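PDB 3QKB: heavy metal-binding domain-containing protein from Pediococcus pentosaceus, which is of unknown function but, as a pentameric member of the DUF74 family of putative heavy-metal-binding domains, may bind metal ions. Local coordinates for residues A[23-28]-A[81-86]. Numbering follows the deposited sequence.
Sequences TTEGIN and GLKYNT
Leu82 N points its hydrogen almost straight at Thr23 O, 3.0 Å away with an N-H...O angle of 170°, and this backbone bond ties the loop after strand 21-22 to strand 78-91 where that strand rounds its corner at Gly81. One residue back, Gly81 N also lies close to Thr23 O, but at a poor angle; it bonds instead to Glu25 O at 3.3 Å, reaching that oxygen from well above the carbonyl plane.

The carbonyl of Thr24, between those two acceptors, is taken by a side chain. Lys83 bends at chi2 (-66°) and again at chi4, which folds its chain back so that NZ meets Thr24 O at 3.0 Å in the carbonyl plane. The same ammonium makes a weak bond to Leu82 O, and Gly81 CA adds a CA-H...O contact to Thr24 O at 3.3 Å. Leu82 O also receives a CA-H...O contact from Thr24 CA, 3.6 Å away. Glu25 OE2 stands 4.4 Å from Lys83 NZ, too far for a salt bridge, though its charge probably still steadies the ammonium. A methionine in place of Lys83 would probably leave Thr24 O without its hydrogen-bond donor and Glu25 without the positive charge beside it. Within the loop, Glu25 N bonds weakly to Thr23 OG1.

The contact follows directly on the parallel pairing of strand 21-22 with strand 78-91, where Thr23 bonds to Ile79. Leu82 packs on Leu67 of helix 56-73, while Lys83 pairs through its backbone with Tyr103 of the antiparallel strand 94-109. Thr105 OG1 of a second subunit hydrogen-bonds Thr24 N, and Lys83 NZ has a long, weak ion pair with Glu25 of a third, so the loop is held among chains of the pentamer.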
loop_
_atom_site.group_PDB
_atom_site.type_symbol
_atom_site.label_atom_id
_atom_site.label_comp_id
_atom_site.label_asym_id
_atom_site.label_seq_id
_atom_site.Cartn_x
_atom_site.Cartn_y
_atom_site.Cartn_z
ATOM N N THR A 23 13.315 3.874 8.639
ATOM C CA THR A 23 12.369 4.947 8.288
ATOM C C THR A 23 11.420 4.544 7.141
ATOM O O THR A 23 11.782 3.772 6.249
ATOM C CB THR A 23 13.117 6.243 7.893
ATOM O OG1 THR A 23 12.190 7.244 7.466
ATOM C CG2 THR A 23 14.083 5.973 6.774
ATOM N N THR A 24 10.207 5.086 7.188
ATOM C CA THR A 24 9.179 4.872 6.158
ATOM C C THR A 24 9.491 5.551 4.837
ATOM O O THR A 24 9.150 5.030 3.780
ATOM C CB THR A 24 7.811 5.379 6.639
ATOM O OG1 THR A 24 7.282 4.438 7.578
ATOM C CG2 THR A 24 6.846 5.517 5.482
ATOM N N GLU A 25 10.113 6.723 4.907
ATOM C CA GLU A 25 10.439 7.512 3.730
ATOM C C GLU A 25 11.935 7.414 3.448
ATOM O O GLU A 25 12.644 6.663 4.108
ATOM C CB GLU A 25 9.976 8.964 3.946
ATOM C CG GLU A 25 8.451 9.114 4.140
ATOM C CD GLU A 25 7.654 8.673 2.917
ATOM O OE1 GLU A 25 7.869 9.250 1.832
ATOM O OE2 GLU A 25 6.833 7.735 3.037
ATOM N N GLY A 26 12.402 8.139 2.434
ATOM C CA GLY A 26 13.829 8.277 2.169
ATOM C C GLY A 26 14.542 9.182 3.175
ATOM O O GLY A 26 13.970 9.598 4.189
ATOM N N ILE A 27 15.819 9.440 2.895
ATOM C CA ILE A 27 16.625 10.426 3.622
ATOM C C ILE A 27 17.305 11.375 2.624
ATOM O O ILE A 27 17.745 10.938 1.546
ATOM C CB ILE A 27 17.672 9.735 4.576
ATOM C CG1 ILE A 27 18.727 8.920 3.803
ATOM C CG2 ILE A 27 16.952 8.830 5.576
ATOM C CD1 ILE A 27 19.709 8.188 4.692
ATOM N N ASN A 28 17.345 12.669 2.960
ATOM C CA ASN A 28 18.153 13.642 2.213
ATOM C C ASN A 28 19.603 13.583 2.717
ATOM O O ASN A 28 20.003 14.328 3.617
ATOM C CB ASN A 28 17.561 15.060 2.318
ATOM C CG ASN A 28 18.321 16.084 1.466
ATOM N N GLY A 81 12.571 3.509 3.273
ATOM C CA GLY A 81 11.443 3.096 2.449
ATOM C C GLY A 81 10.636 1.951 3.023
ATOM O O GLY A 81 10.055 1.198 2.263
ATOM N N LEU A 82 10.591 1.811 4.357
ATOM C CA LEU A 82 9.832 0.726 4.981
ATOM C C LEU A 82 8.354 0.827 4.635
ATOM O O LEU A 82 7.766 1.912 4.691
ATOM C CB LEU A 82 9.988 0.743 6.506
ATOM C CG LEU A 82 9.234 -0.322 7.339
ATOM C CD1 LEU A 82 9.611 -1.740 6.927
ATOM C CD2 LEU A 82 9.492 -0.085 8.826
ATOM N N LYS A 83 7.785 -0.305 4.235
ATOM C CA LYS A 83 6.335 -0.500 4.188
ATOM C C LYS A 83 5.978 -1.842 4.827
ATOM O O LYS A 83 6.836 -2.727 4.968
ATOM C CB LYS A 83 5.825 -0.470 2.752
ATOM C CG LYS A 83 6.085 0.830 2.002
ATOM C CD LYS A 83 5.319 2.069 2.571
ATOM C CE LYS A 83 5.835 3.418 1.958
ATOM N NZ LYS A 83 7.386 3.578 1.827
ATOM N N TYR A 84 4.711 -1.969 5.218
ATOM C CA TYR A 84 4.156 -3.202 5.757
ATOM C C TYR A 84 2.915 -3.597 4.979
ATOM O O TYR A 84 2.042 -2.765 4.762
ATOM C CB TYR A 84 3.698 -3.010 7.180
ATOM C CG TYR A 84 4.740 -2.697 8.206
ATOM C CD1 TYR A 84 5.733 -3.599 8.508
ATOM C CD2 TYR A 84 4.644 -1.546 8.976
ATOM C CE1 TYR A 84 6.657 -3.337 9.533
ATOM C CE2 TYR A 84 5.542 -1.268 9.974
ATOM C CZ TYR A 84 6.546 -2.151 10.259
ATOM O OH TYR A 84 7.422 -1.827 11.270
ATOM N N ASN A 85 2.815 -4.864 4.605
ATOM C CA ASN A 85 1.536 -5.465 4.227
ATOM C C ASN A 85 1.039 -6.292 5.403
ATOM O O ASN A 85 1.851 -6.891 6.120
ATOM C CB ASN A 85 1.689 -6.352 2.984
ATOM C CG ASN A 85 2.138 -5.576 1.754
ATOM O OD1 ASN A 85 2.317 -4.346 1.801
ATOM N ND2 ASN A 85 2.314 -6.287 0.643
ATOM N N THR A 86 -0.284 -6.337 5.587
ATOM C CA THR A 86 -0.929 -7.145 6.619
ATOM C C THR A 86 -2.032 -8.013 6.018
ATOM O O THR A 86 -2.707 -7.601 5.069
ATOM C CB THR A 86 -1.532 -6.257 7.727
ATOM O OG1 THR A 86 -2.210 -5.138 7.142
ATOM C CG2 THR A 86 -0.466 -5.749 8.638
#